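Local coordinates for dipeptidase AC. Metallo peptidase. MEROPS family M19 (Rhodobacter sphaeroides, PDB 3LY0), which probably hydrolyses dipeptides as a zinc-dependent metallodipeptidase, here holding a phosphinate mimic of L-Ala-D-Ala at two zinc ions, at residues Gly12-Leu17 with Gly53-Tyr58; Gly38-Pro43 with Asp306-Thr311; Gly134-Glu139 with Leu157-Leu162. All coordinates share one frame; numbering follows the deposited sequence.

In the fold
The three contacts follow the two-zinc site of this barrel from one side to the other, through segments far apart in sequence. Contact 1 sits between the other two, its centre about 9 Å from each of theirs, whereas the centres of contacts 2 and 3 lie about 18 Å apart. Probable backbone hydrogen bonds tie contact 1 to contact 2, as from Asp306 N to His13 O (2.8 Å), and to contact 3, as from Ile57 N to His137 O (2.7 Å). All three reach the phosphinate. Contacts 1 and 3 supply His13, Asp15 and Glu139 to one zinc, and Glu139 also binds the second; contact 2 brings Asp306 beside the inhibitor.

Contact 1. Residues Gly12-Leu17 with Gly53-Tyr58; sequences GHNDFL and GFFAIY. With ZN (zinc ion), chain D; LY0 ((2R)-3-[(R)-[(1R)-1-aminoethyl](hydroxy)phosphoryl]-2-methylpropanoic acid), chain C.
Asn14, between two zinc ligands, has a side chain turned back against its own backbone. Its CG is wedged between N and C of that backbone (chi1 80°), and OD1 accepts the N-H of Phe16 in the carbonyl plane, on a lone pair, at 2.8 Å: an Asx turn leading into helix 16-22. The other branch, ND2, stands over the centre of the Phe55 ring, 3.3 Å above its plane, with amide and ring 86° apart; it also donates to a water beside Phe54 O. An alanine here has neither the OD1 that closes the Asx turn nor the ND2 over Phe55, and would probably leave the chain between His13 and Asp15 less firmly held. The backbones pair in parallel, Asn14 N donating a hydrogen bond to Phe54 O and Asn14 O accepting one from Ala56 N, nearly along the C=O axis in each case. After the corner at Gly12 the short strand 13-14 carries the His-x-Asp metal motif of this TIM-barrel metallopeptidase, just before helix 16-22. His13, its CG anti to the backbone N (chi1 -171°), binds zinc through NE2 at 2.2 Å, while its CE1 rests 3.3 Å from Ala56 CB. Asp15 grips the same ion with both oxygens, and a water donates to its OD1 and to Ala56 O. Glu139 shares this zinc. Behind the metal ligands, Leu17 CD1 comes within 4.0 Å of Ile57 CG1, the two side chains meeting at a slant, and also reaches Phe55 CB. On the inhibitor side Tyr58 presents a ring face to LY0 N1, itself a zinc ligand, which lies 3.4 Å above the plane and displaced from the ring centre; the hydroxyl is hydrogen-bonded to His65.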
loop_
_atom_site.group_PDB
_atom_site.type_symbol
_atom_site.label_atom_id
_atom_site.label_comp_id
_atom_site.label_asym_id
_atom_site.label_seq_id
_atom_site.Cartn_x
_atom_site.Cartn_y
_atom_site.Cartn_z
ATOM N N GLY A 12 -1.965 -4.112 3.825
ATOM C CA GLY A 12 -2.191 -2.718 3.466
ATOM C C GLY A 12 -2.035 -2.335 2.000
ATOM O O GLY A 12 -2.533 -1.286 1.602
ATOM N N HIS A 13 -1.346 -3.140 1.196
ATOM C CA HIS A 13 -1.069 -2.737 -0.183
ATOM C C HIS A 13 -0.470 -3.836 -1.040
ATOM O O HIS A 13 0.614 -4.329 -0.734
ATOM C CB HIS A 13 -0.093 -1.553 -0.209
ATOM C CG HIS A 13 0.064 -0.947 -1.566
ATOM N ND1 HIS A 13 -0.761 0.063 -2.019
ATOM C CD2 HIS A 13 0.924 -1.217 -2.581
ATOM C CE1 HIS A 13 -0.396 0.406 -3.241
ATOM N NE2 HIS A 13 0.615 -0.357 -3.609
ATOM N N ASN A 14 -1.147 -4.187 -2.133
ATOM C CA ASN A 14 -0.508 -5.046 -3.128
ATOM C C ASN A 14 -0.821 -4.588 -4.537
ATOM O O ASN A 14 -1.820 -3.902 -4.762
ATOM C CB ASN A 14 -0.882 -6.530 -2.936
ATOM C CG ASN A 14 -2.241 -6.874 -3.515
ATOM O OD1 ASN A 14 -2.427 -6.906 -4.733
ATOM N ND2 ASN A 14 -3.200 -7.150 -2.638
ATOM N N ASP A 15 0.050 -4.965 -5.472
ATOM C CA ASP A 15 -0.105 -4.608 -6.871
ATOM C C ASP A 15 -0.384 -5.814 -7.765
ATOM O O ASP A 15 0.006 -5.836 -8.927
ATOM C CB ASP A 15 1.129 -3.849 -7.353
ATOM C CG ASP A 15 1.269 -2.503 -6.677
ATOM O OD1 ASP A 15 0.405 -1.627 -6.902
ATOM O OD2 ASP A 15 2.220 -2.313 -5.901
ATOM N N PHE A 16 -1.080 -6.810 -7.226
ATOM C CA PHE A 16 -1.458 -7.954 -8.040
ATOM C C PHE A 16 -2.194 -7.546 -9.319
ATOM O O PHE A 16 -2.013 -8.171 -10.358
ATOM C CB PHE A 16 -2.315 -8.927 -7.239
ATOM C CG PHE A 16 -2.731 -10.137 -8.014
ATOM C CD1 PHE A 16 -4.039 -10.273 -8.439
ATOM C CD2 PHE A 16 -1.805 -11.115 -8.342
ATOM C CE1 PHE A 16 -4.435 -11.384 -9.162
ATOM C CE2 PHE A 16 -2.183 -12.224 -9.069
ATOM C CZ PHE A 16 -3.504 -12.363 -9.478
ATOM N N LEU A 17 -3.018 -6.505 -9.253
ATOM C CA LEU A 17 -3.780 -6.095 -10.430
ATOM C C LEU A 17 -2.868 -5.702 -11.595
ATOM O O LEU A 17 -3.252 -5.821 -12.757
ATOM C CB LEU A 17 -4.745 -4.951 -10.096
ATOM C CG LEU A 17 -5.941 -5.325 -9.216
ATOM C CD1 LEU A 17 -6.672 -4.075 -8.786
ATOM C CD2 LEU A 17 -6.889 -6.283 -9.959
ATOM N N GLY A 53 -6.714 -7.875 1.670
ATOM C CA GLY A 53 -5.936 -6.652 1.662
ATOM C C GLY A 53 -6.461 -5.590 0.725
ATOM O O GLY A 53 -7.492 -5.759 0.062
ATOM N N PHE A 54 -5.732 -4.474 0.691
ATOM C CA PHE A 54 -5.985 -3.425 -0.282
ATOM C C PHE A 54 -5.343 -3.832 -1.609
ATOM O O PHE A 54 -4.131 -4.111 -1.654
ATOM C CB PHE A 54 -5.331 -2.108 0.153
ATOM C CG PHE A 54 -5.922 -1.471 1.389
ATOM C CD1 PHE A 54 -6.711 -0.326 1.283
ATOM C CD2 PHE A 54 -5.633 -1.959 2.657
ATOM C CE1 PHE A 54 -7.222 0.297 2.423
ATOM C CE2 PHE A 54 -6.128 -1.341 3.792
ATOM C CZ PHE A 54 -6.928 -0.214 3.679
ATOM N N PHE A 55 -6.150 -3.831 -2.667
ATOM C CA PHE A 55 -5.692 -4.115 -4.026
ATOM C C PHE A 55 -5.593 -2.807 -4.800
ATOM O O PHE A 55 -6.602 -2.176 -5.101
ATOM C CB PHE A 55 -6.655 -5.103 -4.706
ATOM C CG PHE A 55 -6.520 -6.507 -4.191
ATOM C CD1 PHE A 55 -5.815 -7.461 -4.916
ATOM C CD2 PHE A 55 -7.065 -6.857 -2.965
ATOM C CE1 PHE A 55 -5.655 -8.758 -4.421
ATOM C CE2 PHE A 55 -6.902 -8.144 -2.459
ATOM C CZ PHE A 55 -6.207 -9.088 -3.189
ATOM N N ALA A 56 -4.362 -2.404 -5.087
ATOM C CA ALA A 56 -4.108 -1.111 -5.700
ATOM C C ALA A 56 -4.357 -1.095 -7.193
ATOM O O ALA A 56 -3.914 -1.984 -7.929
ATOM C CB ALA A 56 -2.676 -0.668 -5.406
ATOM N N ILE A 57 -5.064 -0.052 -7.614
ATOM C CA ILE A 57 -5.149 0.353 -9.007
ATOM C C ILE A 57 -4.100 1.444 -9.172
ATOM O O ILE A 57 -4.225 2.522 -8.597
ATOM C CB ILE A 57 -6.545 0.914 -9.313
ATOM C CG1 ILE A 57 -7.607 -0.187 -9.177
ATOM C CG2 ILE A 57 -6.577 1.581 -10.693
ATOM C CD1 ILE A 57 -9.012 0.334 -9.105
ATOM N N TYR A 58 -3.057 1.149 -9.940
ATOM C CA TYR A 58 -1.934 2.057 -10.119
ATOM C C TYR A 58 -1.632 2.136 -11.604
ATOM O O TYR A 58 -1.507 1.108 -12.257
ATOM C CB TYR A 58 -0.721 1.558 -9.320
ATOM C CG TYR A 58 0.621 1.744 -9.994
ATOM C CD1 TYR A 58 1.263 2.980 -9.999
ATOM C CD2 TYR A 58 1.251 0.675 -10.613
ATOM C CE1 TYR A 58 2.488 3.142 -10.622
ATOM C CE2 TYR A 58 2.478 0.822 -11.222
ATOM C CZ TYR A 58 3.090 2.055 -11.233
ATOM O OH TYR A 58 4.320 2.182 -11.849
HETATM ZN ZN ZN D . 1.594 -0.205 -5.610
HETATM P P LY0 C . 4.676 0.654 -5.713
HETATM C C1 LY0 C . 5.052 0.580 -8.480
HETATM N N1 LY0 C . 2.768 0.287 -7.562
HETATM C C2 LY0 C . 4.185 0.043 -7.362
HETATM C C4 LY0 C . 6.336 0.010 -5.263
HETATM C C5 LY0 C . 7.306 1.035 -4.746
HETATM C C6 LY0 C . 6.707 1.935 -3.700
HETATM C C7 LY0 C . 8.667 0.489 -4.398
HETATM O O31 LY0 C . 3.603 0.169 -4.767
HETATM O O32 LY0 C . 4.653 2.219 -5.727
HETATM O O61 LY0 C . 7.363 3.071 -3.356
HETATM O O62 LY0 C . 5.612 1.679 -3.170
HETATM O O HOH W 1 -2.824 -6.250 0.028
HETATM O O HOH W 2 -3.621 -4.788 -6.965
HETATM O O HOH W 3 -1.294 -2.081 -9.133
#

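Contact 2. Residues Gly38-Pro43 with Asp306-Thr311; sequences GHLDLP and DFDGAT. With LY0 ((2R)-3-[(R)-[(1R)-1-aminoethyl](hydroxy)phosphoryl]-2-methylpropanoic acid), chain C.
Asp308 and His39 grip each other through backbone and side chain at once. The carboxylate reaches across to the 38-43 chain, where OD1 takes the N-H of His39 at 2.7 Å from above the carboxylate plane and OD2 takes a weak, more bent bond from Leu40 N (3.1 Å). In return the N-H of Asp308 points almost straight at His39 ND1 (2.8 Å, 175°), somewhat out of the ring plane. ND1 therefore acts as an acceptor, consistent with a neutral ring protonated on NE2. The CE1 edge of the same imidazole faces Ala310 O at 3.1 Å. A beta carbon on Gly38 would run into Asp308 OD1, which lies 3.3 Å from Gly38 CA; the positive phi also suits a glycine. Behind this polar pair the packing is equally firm: Leu40 CD1 meets Phe307 CB at 3.5 Å, the two side chains nearly perpendicular, and Phe307 CD1 reaches His39 CB. Looser is the solvent side, where Gly38 is exposed and Ala310, itself partly exposed, adds little beyond its carbonyl. The 306-309 backbone makes a type II turn, closed by Gly309 N to Asp306 O, and this turn carries Asp306 to the inhibitor, with OD1 2.7 Å from LY0 O31. Arg19 forms a salt bridge with Asp308 OD2, and Asp41 caps the start of helix 42-48. The loop following strand 301-303 is thus joined to the chain entering helix 42-48, with Leu40 resting on Asn14 of strand 13-14 and on Phe16 of helix 16-22.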
loop_
_atom_site.group_PDB
_atom_site.type_symbol
_atom_site.label_atom_id
_atom_site.label_comp_id
_atom_site.label_asym_id
_atom_site.label_seq_id
_atom_site.Cartn_x
_atom_site.Cartn_y
_atom_site.Cartn_z
ATOM N N GLY A 38 5.937 -13.977 -9.541
ATOM C CA GLY A 38 5.397 -12.960 -8.658
ATOM C C GLY A 38 5.137 -13.443 -7.247
ATOM O O GLY A 38 5.642 -14.489 -6.821
ATOM N N HIS A 39 4.337 -12.673 -6.518
ATOM C CA HIS A 39 4.179 -12.865 -5.085
ATOM C C HIS A 39 2.832 -13.437 -4.689
ATOM O O HIS A 39 2.731 -14.139 -3.684
ATOM C CB HIS A 39 4.357 -11.539 -4.349
ATOM C CG HIS A 39 5.750 -11.004 -4.389
ATOM N ND1 HIS A 39 6.026 -9.659 -4.275
ATOM C CD2 HIS A 39 6.946 -11.627 -4.520
ATOM C CE1 HIS A 39 7.333 -9.476 -4.336
ATOM N NE2 HIS A 39 7.914 -10.656 -4.481
ATOM N N LEU A 40 1.802 -13.118 -5.466
ATOM C CA LEU A 40 0.421 -13.437 -5.109
ATOM C C LEU A 40 -0.310 -14.237 -6.181
ATOM O O LEU A 40 -0.025 -14.116 -7.379
ATOM C CB LEU A 40 -0.377 -12.148 -4.852
ATOM C CG LEU A 40 -0.056 -11.382 -3.568
ATOM C CD1 LEU A 40 -0.588 -9.947 -3.674
ATOM C CD2 LEU A 40 -0.628 -12.084 -2.360
ATOM N N ASP A 41 -1.268 -15.040 -5.720
ATOM C CA ASP A 41 -2.335 -15.634 -6.517
ATOM C C ASP A 41 -3.237 -16.319 -5.499
ATOM O O ASP A 41 -2.880 -16.406 -4.324
ATOM C CB ASP A 41 -1.813 -16.608 -7.588
ATOM C CG ASP A 41 -0.815 -17.607 -7.042
ATOM O OD1 ASP A 41 -1.207 -18.424 -6.182
ATOM O OD2 ASP A 41 0.363 -17.576 -7.485
ATOM N N LEU A 42 -4.407 -16.776 -5.917
ATOM C CA LEU A 42 -5.357 -17.285 -4.929
ATOM C C LEU A 42 -4.826 -18.499 -4.132
ATOM O O LEU A 42 -4.895 -18.504 -2.901
ATOM C CB LEU A 42 -6.726 -17.550 -5.565
ATOM C CG LEU A 42 -7.819 -17.989 -4.583
ATOM C CD1 LEU A 42 -7.921 -17.042 -3.396
ATOM C CD2 LEU A 42 -9.152 -18.113 -5.297
ATOM N N PRO A 43 -4.277 -19.515 -4.827
ATOM C CA PRO A 43 -3.766 -20.661 -4.067
ATOM C C PRO A 43 -2.680 -20.275 -3.065
ATOM O O PRO A 43 -2.726 -20.742 -1.921
ATOM C CB PRO A 43 -3.211 -21.585 -5.155
ATOM C CG PRO A 43 -4.021 -21.253 -6.369
ATOM C CD PRO A 43 -4.215 -19.746 -6.279
ATOM N N ASP A 306 3.361 -4.480 -0.125
ATOM C CA ASP A 306 3.801 -4.125 -1.467
ATOM C C ASP A 306 4.070 -5.392 -2.278
ATOM O O ASP A 306 4.866 -5.381 -3.217
ATOM C CB ASP A 306 5.049 -3.231 -1.427
ATOM C CG ASP A 306 4.969 -2.063 -2.407
ATOM O OD1 ASP A 306 4.025 -1.994 -3.235
ATOM O OD2 ASP A 306 5.864 -1.197 -2.340
ATOM N N PHE A 307 3.391 -6.487 -1.928
ATOM C CA PHE A 307 3.451 -7.690 -2.763
ATOM C C PHE A 307 3.155 -7.344 -4.227
ATOM O O PHE A 307 2.200 -6.612 -4.533
ATOM C CB PHE A 307 2.449 -8.761 -2.308
ATOM C CG PHE A 307 2.875 -9.562 -1.102
ATOM C CD1 PHE A 307 4.167 -10.045 -0.973
ATOM C CD2 PHE A 307 1.940 -9.878 -0.114
ATOM C CE1 PHE A 307 4.531 -10.810 0.138
ATOM C CE2 PHE A 307 2.300 -10.632 0.993
ATOM C CZ PHE A 307 3.596 -11.092 1.118
ATOM N N ASP A 308 3.984 -7.889 -5.119
ATOM C CA ASP A 308 3.903 -7.683 -6.570
ATOM C C ASP A 308 4.202 -6.260 -7.038
ATOM O O ASP A 308 4.077 -5.953 -8.224
ATOM C CB ASP A 308 2.589 -8.230 -7.138
ATOM C CG ASP A 308 2.613 -9.745 -7.287
ATOM O OD1 ASP A 308 3.674 -10.272 -7.680
ATOM O OD2 ASP A 308 1.588 -10.402 -7.009
ATOM N N GLY A 309 4.639 -5.408 -6.113
ATOM C CA GLY A 309 5.047 -4.054 -6.459
ATOM C C GLY A 309 6.526 -3.755 -6.258
ATOM O O GLY A 309 7.023 -2.755 -6.767
ATOM N N ALA A 310 7.237 -4.614 -5.532
ATOM C CA ALA A 310 8.631 -4.361 -5.171
ATOM C C ALA A 310 9.372 -5.658 -4.890
ATOM O O ALA A 310 8.762 -6.690 -4.646
ATOM C CB ALA A 310 8.684 -3.467 -3.943
ATOM N N THR A 311 10.699 -5.599 -4.898
ATOM C CA THR A 311 11.499 -6.726 -4.426
ATOM C C THR A 311 11.416 -6.770 -2.903
ATOM O O THR A 311 11.558 -5.736 -2.247
ATOM C CB THR A 311 12.972 -6.581 -4.839
ATOM O OG1 THR A 311 13.050 -6.527 -6.269
ATOM C CG2 THR A 311 13.792 -7.768 -4.335
HETATM P P LY0 C . 4.676 0.654 -5.713
HETATM C C1 LY0 C . 5.052 0.580 -8.480
HETATM N N1 LY0 C . 2.768 0.287 -7.562
HETATM C C2 LY0 C . 4.185 0.043 -7.362
HETATM C C4 LY0 C . 6.336 0.010 -5.263
HETATM C C5 LY0 C . 7.306 1.035 -4.746
HETATM C C6 LY0 C . 6.707 1.935 -3.700
HETATM C C7 LY0 C . 8.667 0.489 -4.398
HETATM O O31 LY0 C . 3.603 0.169 -4.767
HETATM O O32 LY0 C . 4.653 2.219 -5.727
HETATM O O61 LY0 C . 7.363 3.071 -3.356
HETATM O O62 LY0 C . 5.612 1.679 -3.170
#

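Contact 3. Residues Gly134-Glu139 with Leu157-Leu162. With ZN (zinc ion), chain D; ZN (zinc ion), chain E; LY0 ((2R)-3-[(R)-[(1R)-1-aminoethyl](hydroxy)phosphoryl]-2-methylpropanoic acid), chain C.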
loop_
_atom_site.group_PDB
_atom_site.type_symbol
_atom_site.label_atom_id
_atom_site.label_comp_id
_atom_site.label_asym_id
_atom_site.label_seq_id
_atom_site.Cartn_x
_atom_site.Cartn_y
_atom_site.Cartn_z
ATOM N N GLY A 134 -11.010 -8.103 -0.343
ATOM C CA GLY A 134 -10.296 -7.117 -1.134
ATOM C C GLY A 134 -10.908 -5.747 -0.973
ATOM O O GLY A 134 -12.124 -5.602 -1.055
ATOM N N ILE A 135 -10.068 -4.740 -0.757
ATOM C CA ILE A 135 -10.509 -3.348 -0.790
ATOM C C ILE A 135 -9.998 -2.716 -2.080
ATOM O O ILE A 135 -8.801 -2.774 -2.373
ATOM C CB ILE A 135 -9.970 -2.556 0.414
ATOM C CG1 ILE A 135 -10.475 -3.156 1.730
ATOM C CG2 ILE A 135 -10.351 -1.070 0.305
ATOM C CD1 ILE A 135 -9.878 -2.511 2.963
ATOM N N MET A 136 -10.909 -2.133 -2.858
ATOM C CA MET A 136 -10.513 -1.380 -4.055
ATOM C C MET A 136 -9.822 -0.070 -3.665
ATOM O O MET A 136 -10.419 0.797 -3.010
ATOM C CB MET A 136 -11.733 -1.114 -4.947
ATOM C CG MET A 136 -11.400 -0.428 -6.275
ATOM S SD MET A 136 -12.855 -0.003 -7.325
ATOM C CE MET A 136 -13.625 -1.623 -7.524
ATOM N N HIS A 137 -8.570 0.057 -4.092
ATOM C CA HIS A 137 -7.696 1.157 -3.714
ATOM C C HIS A 137 -7.136 1.796 -4.968
ATOM O O HIS A 137 -6.812 1.097 -5.925
ATOM C CB HIS A 137 -6.530 0.619 -2.873
ATOM C CG HIS A 137 -5.464 1.635 -2.593
ATOM N ND1 HIS A 137 -5.578 2.569 -1.586
ATOM C CD2 HIS A 137 -4.270 1.865 -3.191
ATOM C CE1 HIS A 137 -4.492 3.325 -1.569
ATOM N NE2 HIS A 137 -3.684 2.919 -2.532
ATOM N N MET A 138 -7.014 3.122 -4.971
ATOM C CA MET A 138 -6.404 3.824 -6.095
ATOM C C MET A 138 -5.093 4.453 -5.625
ATOM O O MET A 138 -5.088 5.255 -4.700
ATOM C CB MET A 138 -7.387 4.899 -6.599
ATOM C CG MET A 138 -6.938 5.728 -7.795
ATOM S SD MET A 138 -8.313 6.668 -8.542
ATOM C CE MET A 138 -9.378 5.320 -8.950
ATOM N N GLU A 139 -3.981 4.058 -6.240
ATOM C CA GLU A 139 -2.662 4.554 -5.864
ATOM C C GLU A 139 -2.273 5.613 -6.874
ATOM O O GLU A 139 -1.765 5.290 -7.947
ATOM C CB GLU A 139 -1.646 3.412 -5.890
ATOM C CG GLU A 139 -0.213 3.862 -5.597
ATOM C CD GLU A 139 0.739 2.694 -5.378
ATOM O OE1 GLU A 139 0.503 1.604 -5.932
ATOM O OE2 GLU A 139 1.721 2.859 -4.646
ATOM N N LEU A 157 -18.880 2.503 -7.555
ATOM C CA LEU A 157 -18.577 1.137 -7.961
ATOM C C LEU A 157 -17.648 0.375 -7.007
ATOM O O LEU A 157 -17.289 -0.775 -7.276
ATOM C CB LEU A 157 -18.103 1.080 -9.419
ATOM C CG LEU A 157 -16.881 1.899 -9.818
ATOM C CD1 LEU A 157 -15.620 1.244 -9.290
ATOM C CD2 LEU A 157 -16.812 1.988 -11.326
ATOM N N GLY A 158 -17.276 1.002 -5.891
ATOM C CA GLY A 158 -16.615 0.282 -4.816
ATOM C C GLY A 158 -15.303 0.847 -4.304
ATOM O O GLY A 158 -14.703 0.274 -3.402
ATOM N N LEU A 159 -14.841 1.958 -4.861
ATOM C CA LEU A 159 -13.579 2.524 -4.390
ATOM C C LEU A 159 -13.716 2.957 -2.934
ATOM O O LEU A 159 -14.642 3.711 -2.597
ATOM C CB LEU A 159 -13.179 3.719 -5.248
ATOM C CG LEU A 159 -11.840 4.342 -4.846
ATOM C CD1 LEU A 159 -10.691 3.443 -5.284
ATOM C CD2 LEU A 159 -11.709 5.728 -5.453
ATOM N N ARG A 160 -12.791 2.515 -2.075
ATOM C CA ARG A 160 -12.871 2.873 -0.662
ATOM C C ARG A 160 -11.595 3.478 -0.083
ATOM O O ARG A 160 -11.559 3.852 1.091
ATOM C CB ARG A 160 -13.302 1.663 0.176
ATOM C CG ARG A 160 -14.742 1.202 -0.076
ATOM C CD ARG A 160 -15.753 2.228 0.424
ATOM N NE ARG A 160 -17.148 1.838 0.199
ATOM C CZ ARG A 160 -17.818 2.086 -0.919
ATOM N NH1 ARG A 160 -19.092 1.717 -1.023
ATOM N NH2 ARG A 160 -17.232 2.694 -1.938
ATOM N N SER A 161 -10.561 3.592 -0.913
ATOM C CA SER A 161 -9.258 4.048 -0.462
ATOM C C SER A 161 -8.551 4.709 -1.622
ATOM O O SER A 161 -8.632 4.233 -2.752
ATOM C CB SER A 161 -8.445 2.836 -0.011
ATOM O OG SER A 161 -7.197 3.228 0.513
ATOM N N LEU A 162 -7.840 5.797 -1.345
ATOM C CA LEU A 162 -7.207 6.580 -2.393
ATOM C C LEU A 162 -5.954 7.277 -1.873
ATOM O O LEU A 162 -6.000 8.012 -0.877
ATOM C CB LEU A 162 -8.212 7.623 -2.921
ATOM C CG LEU A 162 -7.711 8.637 -3.942
ATOM C CD1 LEU A 162 -7.164 7.951 -5.177
ATOM C CD2 LEU A 162 -8.815 9.624 -4.324
HETATM ZN ZN ZN D . 1.594 -0.205 -5.610
HETATM ZN ZN ZN E . 3.561 2.314 -3.795
HETATM P P LY0 C . 4.676 0.654 -5.713
HETATM C C1 LY0 C . 5.052 0.580 -8.480
HETATM N N1 LY0 C . 2.768 0.287 -7.562
HETATM C C2 LY0 C . 4.185 0.043 -7.362
HETATM C C4 LY0 C . 6.336 0.010 -5.263
HETATM C C5 LY0 C . 7.306 1.035 -4.746
HETATM C C6 LY0 C . 6.707 1.935 -3.700
HETATM C C7 LY0 C . 8.667 0.489 -4.398
HETATM O O31 LY0 C . 3.603 0.169 -4.767
HETATM O O32 LY0 C . 4.653 2.219 -5.727
HETATM O O61 LY0 C . 7.363 3.071 -3.356
HETATM O O62 LY0 C . 5.612 1.679 -3.170
HETATM O O HOH W 4 -13.500 -1.697 -1.896
#
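Two neighbouring parallel strands of the barrel meet here, the ends of a beta-alpha-beta crossover whose helix 149-157 lies between them in the chain. Strands 134-139 and 159-162 run 37° apart, their axes approaching to 4.6 Å. Met136 O draws the N-H of Arg160 almost straight (3.1 Å) and receives a long, weak bond from Ser161 N, while Met138 N donates to Ser161 O from above the carbonyl plane. Before the second strand, Gly158 ends the helix with positive phi in a Schellman motif, and a water bridges its carbonyl to Met136 N. The two faces of the pair differ in character. On one, His137 and Ser161 both send their side chains anti to the backbone N, so that ND1 and OG meet at 2.7 Å with the hydroxyl at the ring's edge; either atom could be the donor. The opposite face is apolar: Met138 and Leu162 run alongside each other in the same direction, and Leu162 CD1 presses against Met138 CB at 3.4 Å, tighter than usual. Leu159 CD1 adds a contact 3.8 Å from that CB, and helices 149-157 and 192-204 cover Leu162. Farther back, Met136 extends to SD, which lies 3.6 Å from Leu157 CD1, and the bend at chi3 brings CE near Leu157. At the strand's end Glu139 stretches out, CG anti to the backbone N (chi1 176°), and its carboxylate bridges the metals: OE1 binds the zinc of His13 and Asp15 at 2.1 Å, and OE2 binds that of His212 and His233 at 2.1 Å. One carboxylate bound to two cations would be expected to stay ionised and to partly offset their charge, while the nearby His137-Ser161 bond gives two buried polar groups a partner in each other.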